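Local coordinates for protein catalase (Bacillus pumilus, PDB 4QOL) that breaks down hydrogen peroxide at a heme iron, as catalases do, and unusually also admits phenolic substrates to that heme for peroxidase-like turnover, at residues R78-S83 with Y119-N124; F95-V98 with G103-E106; P188-E193 with Y248-K253; H217-E222 with Y290-V295; R302-E305 with E310-Q313. All coordinates share one frame; numbering follows the deposited sequence.

Interaction 1 (R78-S83 with Y119-N124); sequences RAAFLS and YTEEGN
Ala80 CB rests against two glutamates at the tip of a beta hairpin, 3.8 Å from Glu122 CD and 4.0 Å from Glu121 CG. The hairpin joins antiparallel strands 113-120 and 123-130 of the catalase beta barrel by a type I turn from Thr120 to Gly123. Beside it, Thr120 CG2 lies 3.8 Å from Phe81 CB and meets the near part of the ring obliquely. That ring is placed by a chi1 of 83°, which holds Phe81 CG between its backbone N and carbonyl carbon.

Water carries the polar part of the contact. Water 3 accepts from Phe81 N and donates to Thr120 OG1 at 3.0 Å, while Glu122 OE1 takes one proton each from waters 1 and 2. Water 2 accepts from Ala80 N; water 1 joins Arg78 O and Arg78 NE. Thr120 OG1 is itself fixed by the turn: it accepts from Glu122 N, an ST turn, and donates to Gly123 O at 2.6 Å. A valine in place of Thr120 would probably leave water 3 and Glu122 N without their acceptor and the turn less firmly tied.

Farther out, Lys87 salt-bridges Glu121 OE1 and hydrogen-bonds Ala80 O. The same carbonyl oxygen accepts Ser83 N and, in the carbonyl plane, Ser83 OG at 2.9 Å.

Interaction 2 (F95-V98 with G103-E106); sequences FSTV and GSPE
Thr97 points its side chain toward the 103-106 loop, Ser104 to Glu106, from just beyond the end of strand 88-96, and its two branches meet different chemistry. From CB the methyl CG2 comes to 4.3 Å from Glu106 CA and 4.4 Å from Glu106 CG, a loose van der Waals contact with the root of that side chain. The carbonyl oxygen of Pro105 lies at a similar distance from CG2. The other branch, OG1, takes the polar route: with chi1 at 64° it sits between its own backbone N and carbonyl carbon, directed at water 4, which is 2.7 Å away.

That water makes the real join. It donates to Ser104 OG at 2.6 Å and to Pro105 O at 2.8 Å, so three oxygens from the two segments share one water molecule, among residues that are all buried. The hydroxyls of Thr97 and Ser104 stay 4.4 Å apart between OG1 and OG, and the water spans the distance. Ser104 OG is held a second time by the carbonyl oxygen of Pro101.

The Thr97 side chain is about 10 Å from a heme. On the preceding residue, Ser96 OG hydrogen-bonds His57 ND1, consistent with the serine-histidine pair beside the heme of other catalases. Strand 88-96 runs between strands 60-69 and 113-120 of the barrel. Glu106 OE2 bonds Thr244 OG1 of helix 242-253 and Tyr191 OH of the loop before strand 196-197, and Pro105 packs on Phe240 of the third subunit.

Interaction 3 (P188-E193 with Y248-K253); sequences PANYAE and YDRIEK
A partly buried ion pair backed by a methyl group joins Glu193 and Ala192, in the loop before strand 196-197, to Arg250 of helix 242-253. Arg250 runs extended from CG to NE and brings its guanidinium in beside the loop. Ala192 CB lies over one face of that group, toward its rim, 3.4 Å from NE. At the guanidinium edge, Glu193 OE1 forms a salt bridge with NH2 at 3.4 Å, the carboxylate and guanidinium planes being 62° apart. Asn190 ND2 is also at this edge, 3.6 Å from NH2.

Asn190 is the second-shell organiser. Its ND2 donates to Glu193 OE1 at 2.9 Å, meeting the anti side of the carboxylate, and its OD1 accepts from Glu193 N at 2.9 Å and weakly from Ala192 N. With an alanine here, both backbone amides would probably lose this acceptor and Glu193 OE1 would be freer to swing from Arg250.

Each charge has a further partner: Arg250 NE salt-bridges Asp246 one helical turn back, and Glu193 OE2 salt-bridges Arg225. The loop's fold-back, with the side-chain oxygen of Asn190 receiving the backbone amide three residues on, is an Asx motif.

Interaction 4 (H217-E222 with Y290-V295); sequences HWRPSE and YPLQKV
The His217 imidazole and the Arg219 guanidinium, two residues apart on strand 211-220, are the flat groups here, and each takes one methyl of Leu292. Against the imidazole the approach is oblique: Leu292 CD2 lies 3.6 Å from His217 CD2, and the two side chains cross at about a right angle. The guanidinium is met at its edge, near its plane, where Leu292 CD1 stands 3.8 Å from Arg219 NH1. Arg219 gets there through a bend at chi3 (51°) on its way to the leucine. The two methyls of Leu292 thus divide between the two partners.

The contact is van der Waals packing at the surface; no hydrogen bond crosses between the segments. The polar ends are served by the intervening strand 258-267. Gln264 OE1 accepts from His217 NE2, while its NE2 donates to Tyr290 O, linking both segments. Arg219 makes a cation-pi contact with Tyr262 on the same strand.

Strand 258-267 pairs antiparallel with both 211-220 and 293-302. From the approach to strand 293-302, the leucine reaches across the middle strand to 211-220, on the outside of the antiparallel catalase beta barrel.

Interaction 5 (R302-E305 with E310-Q313); sequences RNPE and ETEQ
One hydrogen bond crosses between Glu305 and Glu310: Glu305 N donates to Glu310 OE2 at 2.9 Å, but the N-H...O angle of 122° makes it weak. The same OE2 also accepts from Asn306 N, and OE1 is taken by Tyr64 OH, so both carboxylate oxygens have partners. A chi1 of -65° swings Glu310 CG away from its carbonyl carbon, and with an extended chain beyond, the side chain reaches back to the residues that lead into its own helix.

The fold here is a tight passage from barrel strand 293-302 to the short helix 307-312, whose turn at 310-312 is wider, pi-type.

Packing is done by Pro304. Its CB lies 3.4 Å from Glu310 OE1 and 3.9 Å from Glu310 CB, and its CG comes to 3.6 Å from Thr311 OG1, the ring and threonine crossing obliquely. The Thr311 side chain is about 7 Å from a heme and touches Phe92 and Arg94 of strand 88-96. Glu305 packs on Pro378 of the second subunit.

Charge acts at longer range. Arg302 NH1 is 5.2 Å from Glu310 OE1, too far for an ion pair but perhaps easing that carboxylate's charge; the arginine makes a cation-pi contact with Tyr64.

From the N terminus, interaction 1 (78-83 with 119-124) brings the loop after strand 60-69 to the hairpin tip at 119-124. Within its span lies the short loop of interaction 2, between neighbouring strands 88-96 and 113-120. Interactions 3 and 4 follow and cross, since 217-222 falls between 188-193 and 248-253; they meet where Glu222 packs on Glu193 and Arg250. Interaction 5 then closes a short loop on its own. Tyr191 joins interaction 3 to interaction 2 through Glu106, Asn303 joins interaction 5 to helix 242-253, and Leu82 packs on Val295 between interactions 1 and 4. Together they tie barrel, flanking loops and helix 242-253.

Interaction 1 (R78-S83 with Y119-N124)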
# COMPACT_ATOMS: atom_id res chain seq x y z
N ARG A 78 -22.34 -24.35 23.40
CA ARG A 78 -22.81 -24.97 22.17
C ARG A 78 -21.72 -25.03 21.10
O ARG A 78 -21.99 -25.45 19.98
CB ARG A 78 -24.07 -24.26 21.60
CG ARG A 78 -23.87 -22.82 21.08
CD ARG A 78 -25.13 -22.13 20.51
NE ARG A 78 -25.27 -22.50 19.10
CZ ARG A 78 -25.92 -21.82 18.16
NH1 ARG A 78 -26.49 -20.66 18.41
NH2 ARG A 78 -25.94 -22.32 16.92
N ALA A 79 -20.50 -24.64 21.44
CA ALA A 79 -19.41 -24.64 20.45
C ALA A 79 -19.28 -26.02 19.82
O ALA A 79 -19.06 -27.04 20.49
CB ALA A 79 -18.11 -24.22 21.11
N ALA A 80 -19.37 -26.03 18.49
CA ALA A 80 -19.36 -27.29 17.76
C ALA A 80 -18.08 -28.09 17.99
O ALA A 80 -18.14 -29.32 18.20
CB ALA A 80 -19.58 -27.04 16.27
N PHE A 81 -16.91 -27.43 17.96
CA PHE A 81 -15.66 -28.17 18.10
C PHE A 81 -15.48 -28.82 19.48
O PHE A 81 -14.61 -29.69 19.63
CB PHE A 81 -14.40 -27.33 17.69
CG PHE A 81 -13.87 -26.41 18.77
CD1 PHE A 81 -14.48 -25.20 19.05
CD2 PHE A 81 -12.74 -26.76 19.49
CE1 PHE A 81 -13.97 -24.36 20.01
CE2 PHE A 81 -12.19 -25.90 20.42
CZ PHE A 81 -12.84 -24.71 20.71
N LEU A 82 -16.27 -28.42 20.46
CA LEU A 82 -16.18 -29.01 21.83
C LEU A 82 -17.30 -29.98 22.16
O LEU A 82 -17.48 -30.36 23.33
CB LEU A 82 -16.12 -27.89 22.88
CG LEU A 82 -14.93 -26.91 22.75
CD1 LEU A 82 -15.01 -25.79 23.79
CD2 LEU A 82 -13.64 -27.68 22.93
N SER A 83 -18.04 -30.41 21.17
CA SER A 83 -19.41 -30.99 21.43
C SER A 83 -19.38 -32.45 21.82
O SER A 83 -20.40 -33.00 22.31
CB SER A 83 -20.33 -30.84 20.24
OG SER A 83 -19.84 -31.50 19.07
N TYR A 119 -9.72 -24.65 13.23
CA TYR A 119 -10.44 -24.67 11.97
C TYR A 119 -11.76 -25.45 12.10
O TYR A 119 -11.89 -26.59 11.66
CB TYR A 119 -9.56 -25.22 10.87
CG TYR A 119 -8.31 -24.43 10.57
CD1 TYR A 119 -8.33 -23.34 9.68
CD2 TYR A 119 -7.10 -24.85 11.06
CE1 TYR A 119 -7.16 -22.64 9.37
CE2 TYR A 119 -5.95 -24.17 10.75
CZ TYR A 119 -5.99 -23.08 9.90
OH TYR A 119 -4.78 -22.44 9.56
N THR A 120 -12.75 -24.82 12.73
CA THR A 120 -13.96 -25.57 13.13
C THR A 120 -14.96 -25.67 11.99
O THR A 120 -14.91 -24.91 11.01
CB THR A 120 -14.68 -25.02 14.41
OG1 THR A 120 -15.72 -24.09 14.10
CG2 THR A 120 -13.65 -24.35 15.38
N GLU A 121 -15.95 -26.55 12.18
CA GLU A 121 -17.01 -26.71 11.19
C GLU A 121 -18.00 -25.53 11.16
O GLU A 121 -18.72 -25.39 10.18
CB GLU A 121 -17.68 -28.06 11.39
CG GLU A 121 -18.64 -28.14 12.54
CD GLU A 121 -18.83 -29.56 13.03
OE1 GLU A 121 -18.01 -30.02 13.81
OE2 GLU A 121 -19.86 -30.16 12.66
N GLU A 122 -18.03 -24.68 12.19
CA GLU A 122 -18.84 -23.47 12.22
C GLU A 122 -18.02 -22.17 12.07
O GLU A 122 -18.48 -21.10 12.46
CB GLU A 122 -19.73 -23.43 13.48
CG GLU A 122 -20.81 -24.49 13.44
CD GLU A 122 -21.79 -24.50 14.61
OE1 GLU A 122 -21.60 -23.86 15.64
OE2 GLU A 122 -22.83 -25.18 14.44
N GLY A 123 -16.80 -22.32 11.55
CA GLY A 123 -15.91 -21.17 11.33
C GLY A 123 -14.62 -21.28 12.12
O GLY A 123 -14.43 -22.17 12.99
N ASN A 124 -13.68 -20.41 11.79
CA ASN A 124 -12.46 -20.36 12.50
C ASN A 124 -12.67 -19.72 13.86
O ASN A 124 -13.22 -18.63 13.97
CB ASN A 124 -11.35 -19.64 11.66
CG ASN A 124 -10.80 -20.52 10.57
OD1 ASN A 124 -11.17 -21.65 10.41
ND2 ASN A 124 -9.84 -19.97 9.79
O HOH W 1 -23.15 -24.32 17.90
O HOH W 2 -19.56 -23.21 17.31
O HOH W 3 -17.08 -24.56 16.74

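Interaction 2 (F95-V98 with G103-E106)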
# COMPACT_ATOMS: atom_id res chain seq x y z
N PHE A 95 3.69 -19.01 18.18
CA PHE A 95 4.33 -18.59 19.45
C PHE A 95 5.16 -17.42 19.15
O PHE A 95 5.69 -17.32 18.00
CB PHE A 95 5.18 -19.72 20.05
CG PHE A 95 4.38 -20.98 20.38
CD1 PHE A 95 3.50 -21.05 21.43
CD2 PHE A 95 4.57 -22.12 19.59
CE1 PHE A 95 2.84 -22.24 21.73
CE2 PHE A 95 3.90 -23.31 19.88
CZ PHE A 95 3.04 -23.37 20.92
N SER A 96 5.41 -16.56 20.12
CA SER A 96 6.14 -15.35 19.85
C SER A 96 6.70 -14.75 21.14
O SER A 96 6.23 -15.05 22.25
CB SER A 96 5.21 -14.33 19.16
OG SER A 96 4.02 -14.17 19.90
N THR A 97 7.68 -13.85 21.00
CA THR A 97 7.93 -12.82 22.01
C THR A 97 7.05 -11.64 21.77
O THR A 97 6.07 -11.75 21.00
CB THR A 97 9.45 -12.41 22.01
OG1 THR A 97 9.81 -11.83 20.78
CG2 THR A 97 10.38 -13.67 22.28
N VAL A 98 7.29 -10.50 22.40
CA VAL A 98 6.39 -9.36 22.31
C VAL A 98 6.97 -8.08 21.73
O VAL A 98 6.43 -7.55 20.76
CB VAL A 98 5.71 -9.02 23.67
CG1 VAL A 98 4.78 -7.79 23.48
CG2 VAL A 98 4.99 -10.23 24.19
N GLY A 103 13.89 -10.99 14.01
CA GLY A 103 15.30 -11.09 14.09
C GLY A 103 15.78 -10.94 15.52
O GLY A 103 16.91 -11.29 15.74
N SER A 104 14.96 -10.48 16.48
CA SER A 104 15.46 -10.23 17.82
C SER A 104 15.61 -11.57 18.56
O SER A 104 15.02 -12.58 18.17
CB SER A 104 14.51 -9.29 18.62
OG SER A 104 13.19 -9.76 18.76
N PRO A 105 16.44 -11.62 19.60
CA PRO A 105 16.66 -12.88 20.30
C PRO A 105 15.44 -13.39 21.09
O PRO A 105 14.60 -12.63 21.57
CB PRO A 105 17.78 -12.56 21.27
CG PRO A 105 18.43 -11.37 20.66
CD PRO A 105 17.36 -10.57 20.07
N GLU A 106 15.40 -14.70 21.26
CA GLU A 106 14.28 -15.37 21.95
C GLU A 106 14.65 -15.67 23.43
O GLU A 106 13.93 -16.36 24.15
CB GLU A 106 13.85 -16.60 21.18
CG GLU A 106 13.08 -16.26 19.89
CD GLU A 106 12.78 -17.47 19.02
OE1 GLU A 106 13.72 -18.33 18.91
OE2 GLU A 106 11.69 -17.52 18.39
O HOH W 4 12.40 -11.02 20.95

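Interaction 3 (P188-E193 with Y248-K253)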
# COMPACT_ATOMS: atom_id res chain seq x y z
N PRO A 188 10.79 -18.01 29.48
CA PRO A 188 10.63 -19.42 29.21
C PRO A 188 11.84 -20.07 28.52
O PRO A 188 12.48 -19.42 27.73
CB PRO A 188 9.36 -19.50 28.32
CG PRO A 188 8.61 -18.24 28.69
CD PRO A 188 9.72 -17.20 28.87
N ALA A 189 12.09 -21.37 28.81
CA ALA A 189 13.26 -22.00 28.22
C ALA A 189 13.13 -22.12 26.71
O ALA A 189 14.16 -22.14 25.96
CB ALA A 189 13.50 -23.36 28.85
N ASN A 190 11.89 -22.32 26.27
CA ASN A 190 11.55 -22.42 24.87
C ASN A 190 9.98 -22.39 24.77
O ASN A 190 9.32 -22.17 25.75
CB ASN A 190 12.16 -23.71 24.27
CG ASN A 190 11.72 -24.95 25.02
OD1 ASN A 190 10.53 -25.24 25.11
ND2 ASN A 190 12.70 -25.72 25.57
N TYR A 191 9.44 -22.54 23.58
CA TYR A 191 8.00 -22.44 23.40
C TYR A 191 7.25 -23.69 23.83
O TYR A 191 6.07 -23.62 24.10
CB TYR A 191 7.67 -22.13 21.93
CG TYR A 191 8.16 -20.80 21.39
CD1 TYR A 191 8.00 -19.62 22.11
CD2 TYR A 191 8.79 -20.73 20.15
CE1 TYR A 191 8.42 -18.40 21.59
CE2 TYR A 191 9.22 -19.55 19.62
CZ TYR A 191 9.06 -18.36 20.34
OH TYR A 191 9.50 -17.19 19.81
N ALA A 192 7.94 -24.85 23.91
CA ALA A 192 7.28 -26.13 24.28
C ALA A 192 7.11 -26.29 25.79
O ALA A 192 6.09 -26.77 26.28
CB ALA A 192 8.07 -27.31 23.73
N GLU A 193 8.07 -25.80 26.55
CA GLU A 193 8.07 -26.00 28.03
C GLU A 193 7.53 -24.75 28.71
O GLU A 193 8.20 -24.07 29.50
CB GLU A 193 9.50 -26.32 28.48
CG GLU A 193 10.04 -27.64 27.93
CD GLU A 193 11.47 -27.92 28.36
OE1 GLU A 193 12.41 -27.80 27.53
OE2 GLU A 193 11.66 -28.28 29.53
N TYR A 248 10.92 -26.32 15.78
CA TYR A 248 11.03 -26.95 14.48
C TYR A 248 11.64 -28.33 14.63
O TYR A 248 11.16 -29.33 14.07
CB TYR A 248 11.87 -26.07 13.56
CG TYR A 248 11.91 -26.59 12.14
CD1 TYR A 248 12.84 -27.54 11.77
CD2 TYR A 248 10.98 -26.15 11.19
CE1 TYR A 248 12.85 -28.04 10.48
CE2 TYR A 248 11.00 -26.64 9.92
CZ TYR A 248 11.93 -27.60 9.57
OH TYR A 248 11.89 -28.05 8.26
N ASP A 249 12.71 -28.37 15.39
CA ASP A 249 13.48 -29.61 15.56
C ASP A 249 12.70 -30.71 16.29
O ASP A 249 12.78 -31.88 15.88
CB ASP A 249 14.78 -29.30 16.32
CG ASP A 249 15.81 -28.59 15.45
OD1 ASP A 249 15.61 -28.39 14.20
OD2 ASP A 249 16.86 -28.20 16.01
N ARG A 250 11.96 -30.36 17.33
CA ARG A 250 11.05 -31.32 18.00
C ARG A 250 10.10 -31.98 17.02
O ARG A 250 9.94 -33.20 16.99
CB ARG A 250 10.17 -30.65 19.03
CG ARG A 250 10.84 -30.28 20.29
CD ARG A 250 9.93 -29.44 21.20
NE ARG A 250 10.70 -28.90 22.31
CZ ARG A 250 10.91 -29.50 23.48
NH1 ARG A 250 10.32 -30.66 23.77
NH2 ARG A 250 11.66 -28.91 24.41
N ILE A 251 9.45 -31.14 16.21
CA ILE A 251 8.48 -31.64 15.29
C ILE A 251 9.14 -32.43 14.19
O ILE A 251 8.63 -33.50 13.78
CB ILE A 251 7.65 -30.48 14.73
CG1 ILE A 251 6.77 -29.95 15.86
CG2 ILE A 251 6.82 -30.93 13.52
CD1 ILE A 251 6.00 -28.68 15.53
N GLU A 252 10.30 -31.97 13.72
CA GLU A 252 10.97 -32.67 12.63
C GLU A 252 11.41 -34.07 13.10
O GLU A 252 11.34 -35.04 12.33
CB GLU A 252 12.14 -31.87 12.11
CG GLU A 252 12.36 -32.13 10.62
CD GLU A 252 11.09 -31.89 9.73
OE1 GLU A 252 11.08 -32.46 8.63
OE2 GLU A 252 10.10 -31.15 10.04
N LYS A 253 11.74 -34.18 14.37
CA LYS A 253 12.14 -35.47 15.01
C LYS A 253 11.01 -36.39 15.39
O LYS A 253 11.25 -37.57 15.68
CB LYS A 253 12.87 -35.17 16.32
CG LYS A 253 14.37 -35.48 16.29
CD LYS A 253 15.27 -34.24 16.41
CE LYS A 253 15.72 -33.93 17.82
NZ LYS A 253 15.94 -32.46 17.97

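Interaction 4 (H217-E222 with Y290-V295)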
# COMPACT_ATOMS: atom_id res chain seq x y z
N HIS A 217 -6.82 -22.38 30.07
CA HIS A 217 -5.46 -22.63 30.51
C HIS A 217 -4.85 -23.78 29.71
O HIS A 217 -5.54 -24.81 29.51
CB HIS A 217 -5.48 -23.04 31.99
CG HIS A 217 -6.05 -22.00 32.88
ND1 HIS A 217 -5.29 -20.96 33.39
CD2 HIS A 217 -7.29 -21.84 33.38
CE1 HIS A 217 -6.05 -20.20 34.15
NE2 HIS A 217 -7.27 -20.72 34.17
N TRP A 218 -3.63 -23.60 29.22
CA TRP A 218 -2.92 -24.66 28.52
C TRP A 218 -1.75 -25.15 29.43
O TRP A 218 -0.91 -24.35 29.85
CB TRP A 218 -2.29 -24.12 27.23
CG TRP A 218 -3.22 -23.68 26.14
CD1 TRP A 218 -3.47 -22.37 25.72
CD2 TRP A 218 -3.97 -24.52 25.24
NE1 TRP A 218 -4.33 -22.37 24.63
CE2 TRP A 218 -4.63 -23.67 24.31
CE3 TRP A 218 -4.10 -25.92 25.09
CZ2 TRP A 218 -5.41 -24.18 23.26
CZ3 TRP A 218 -4.94 -26.41 24.06
CH2 TRP A 218 -5.57 -25.53 23.16
N ARG A 219 -1.71 -26.45 29.68
CA ARG A 219 -0.65 -27.10 30.48
C ARG A 219 0.26 -27.99 29.61
O ARG A 219 -0.20 -28.96 28.98
CB ARG A 219 -1.27 -27.96 31.58
CG ARG A 219 -1.52 -27.08 32.76
CD ARG A 219 -2.51 -27.65 33.77
NE ARG A 219 -2.24 -28.99 34.23
CZ ARG A 219 -3.01 -29.63 35.12
NH1 ARG A 219 -4.08 -29.01 35.66
NH2 ARG A 219 -2.69 -30.86 35.52
N PRO A 220 1.53 -27.62 29.52
CA PRO A 220 2.44 -28.33 28.65
C PRO A 220 2.73 -29.74 29.07
O PRO A 220 3.10 -29.99 30.21
CB PRO A 220 3.71 -27.50 28.75
CG PRO A 220 3.63 -26.83 30.08
CD PRO A 220 2.21 -26.56 30.30
N SER A 221 2.63 -30.65 28.13
CA SER A 221 3.04 -32.03 28.37
C SER A 221 4.51 -32.09 28.69
O SER A 221 4.95 -32.97 29.43
CB SER A 221 2.77 -32.90 27.15
OG SER A 221 3.54 -32.49 26.03
N GLU A 222 5.30 -31.14 28.17
CA GLU A 222 6.74 -31.07 28.43
C GLU A 222 7.13 -30.37 29.76
O GLU A 222 8.32 -30.32 30.07
CB GLU A 222 7.48 -30.40 27.26
CG GLU A 222 7.30 -31.10 25.91
CD GLU A 222 7.95 -32.46 25.82
OE1 GLU A 222 8.86 -32.74 26.60
OE2 GLU A 222 7.53 -33.27 24.98
N TYR A 290 -12.54 -22.18 41.94
CA TYR A 290 -13.00 -22.44 40.56
C TYR A 290 -12.01 -23.43 39.96
O TYR A 290 -11.03 -23.05 39.31
CB TYR A 290 -13.02 -21.13 39.75
CG TYR A 290 -13.89 -20.10 40.39
CD1 TYR A 290 -15.26 -20.18 40.28
CD2 TYR A 290 -13.36 -19.10 41.21
CE1 TYR A 290 -16.12 -19.25 40.90
CE2 TYR A 290 -14.18 -18.15 41.82
CZ TYR A 290 -15.55 -18.26 41.72
OH TYR A 290 -16.37 -17.35 42.33
N PRO A 291 -12.23 -24.71 40.21
CA PRO A 291 -11.26 -25.68 39.83
C PRO A 291 -11.07 -25.83 38.33
O PRO A 291 -11.98 -25.64 37.54
CB PRO A 291 -11.78 -27.00 40.43
CG PRO A 291 -12.78 -26.58 41.45
CD PRO A 291 -13.38 -25.31 40.94
N LEU A 292 -9.87 -26.27 37.97
CA LEU A 292 -9.57 -26.57 36.57
C LEU A 292 -10.26 -27.83 36.11
O LEU A 292 -10.24 -28.85 36.82
CB LEU A 292 -8.08 -26.71 36.35
CG LEU A 292 -7.27 -25.53 36.81
CD1 LEU A 292 -5.81 -25.91 37.05
CD2 LEU A 292 -7.36 -24.43 35.81
N GLN A 293 -10.90 -27.74 34.96
CA GLN A 293 -11.70 -28.82 34.40
C GLN A 293 -11.09 -29.17 33.05
O GLN A 293 -10.99 -28.30 32.20
CB GLN A 293 -13.15 -28.37 34.21
CG GLN A 293 -13.80 -27.93 35.51
CD GLN A 293 -15.27 -27.81 35.38
OE1 GLN A 293 -15.93 -28.72 34.84
NE2 GLN A 293 -15.82 -26.70 35.86
N LYS A 294 -10.72 -30.45 32.85
CA LYS A 294 -10.03 -30.84 31.64
C LYS A 294 -10.97 -30.87 30.44
O LYS A 294 -12.09 -31.37 30.55
CB LYS A 294 -9.35 -32.20 31.80
CG LYS A 294 -8.32 -32.47 30.70
CD LYS A 294 -7.64 -33.79 30.99
CE LYS A 294 -6.46 -33.99 30.06
NZ LYS A 294 -6.01 -35.37 30.14
N VAL A 295 -10.51 -30.27 29.31
CA VAL A 295 -11.28 -30.27 28.07
C VAL A 295 -10.74 -31.23 27.05
O VAL A 295 -11.49 -32.03 26.45
CB VAL A 295 -11.43 -28.87 27.50
CG1 VAL A 295 -12.25 -28.92 26.20
CG2 VAL A 295 -12.01 -27.94 28.54

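Interaction 5 (R302-E305 with E310-Q313)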
# COMPACT_ATOMS: atom_id res chain seq x y z
N ARG A 302 3.29 -30.80 12.79
CA ARG A 302 3.70 -30.48 11.42
C ARG A 302 4.28 -29.06 11.33
O ARG A 302 3.62 -28.08 11.66
CB ARG A 302 2.50 -30.66 10.50
CG ARG A 302 2.83 -30.46 9.04
CD ARG A 302 1.72 -30.93 8.09
NE ARG A 302 0.39 -30.44 8.46
CZ ARG A 302 -0.26 -29.41 7.92
NH1 ARG A 302 0.25 -28.67 6.97
NH2 ARG A 302 -1.47 -29.10 8.38
N ASN A 303 5.49 -28.94 10.77
CA ASN A 303 6.03 -27.66 10.47
C ASN A 303 5.39 -27.12 9.17
O ASN A 303 4.98 -27.88 8.29
CB ASN A 303 7.55 -27.71 10.35
CG ASN A 303 8.21 -28.00 11.68
OD1 ASN A 303 7.90 -27.35 12.69
ND2 ASN A 303 9.11 -28.95 11.70
N PRO A 304 5.30 -25.79 9.05
CA PRO A 304 4.83 -25.22 7.77
C PRO A 304 5.72 -25.52 6.61
O PRO A 304 6.96 -25.83 6.78
CB PRO A 304 4.79 -23.70 8.04
CG PRO A 304 4.77 -23.61 9.55
CD PRO A 304 5.64 -24.74 10.02
N GLU A 305 5.15 -25.40 5.43
CA GLU A 305 6.00 -25.56 4.21
C GLU A 305 6.79 -24.32 3.85
O GLU A 305 7.84 -24.44 3.23
CB GLU A 305 5.11 -25.95 3.03
CG GLU A 305 4.51 -27.35 3.21
CD GLU A 305 5.63 -28.41 3.34
OE1 GLU A 305 5.82 -29.04 4.46
OE2 GLU A 305 6.36 -28.60 2.33
N GLU A 310 2.95 -18.81 5.53
CA GLU A 310 2.12 -19.43 6.57
C GLU A 310 2.33 -18.79 7.92
O GLU A 310 1.38 -18.30 8.50
CB GLU A 310 2.41 -20.93 6.61
CG GLU A 310 1.99 -21.63 5.31
CD GLU A 310 2.50 -23.02 5.21
OE1 GLU A 310 2.02 -23.83 6.01
OE2 GLU A 310 3.40 -23.29 4.36
N THR A 311 3.55 -18.69 8.40
CA THR A 311 3.77 -18.10 9.73
C THR A 311 3.74 -16.56 9.70
O THR A 311 3.01 -15.94 10.49
CB THR A 311 5.03 -18.65 10.38
OG1 THR A 311 4.96 -20.08 10.44
CG2 THR A 311 5.26 -18.09 11.75
N GLU A 312 4.48 -15.96 8.77
CA GLU A 312 4.55 -14.51 8.75
C GLU A 312 3.19 -13.93 8.41
O GLU A 312 2.78 -12.95 9.01
CB GLU A 312 5.67 -14.00 7.87
CG GLU A 312 5.81 -12.50 7.96
CD GLU A 312 6.34 -12.02 9.32
OE1 GLU A 312 6.11 -10.85 9.64
OE2 GLU A 312 7.01 -12.81 10.03
N GLN A 313 2.45 -14.56 7.49
CA GLN A 313 1.17 -14.00 7.04
C GLN A 313 -0.06 -14.49 7.90
O GLN A 313 -1.13 -14.08 7.61
CB GLN A 313 0.87 -14.40 5.59
CG GLN A 313 1.67 -13.63 4.55
CD GLN A 313 1.21 -13.86 3.14
OE1 GLN A 313 1.04 -12.89 2.37
NE2 GLN A 313 1.03 -15.09 2.78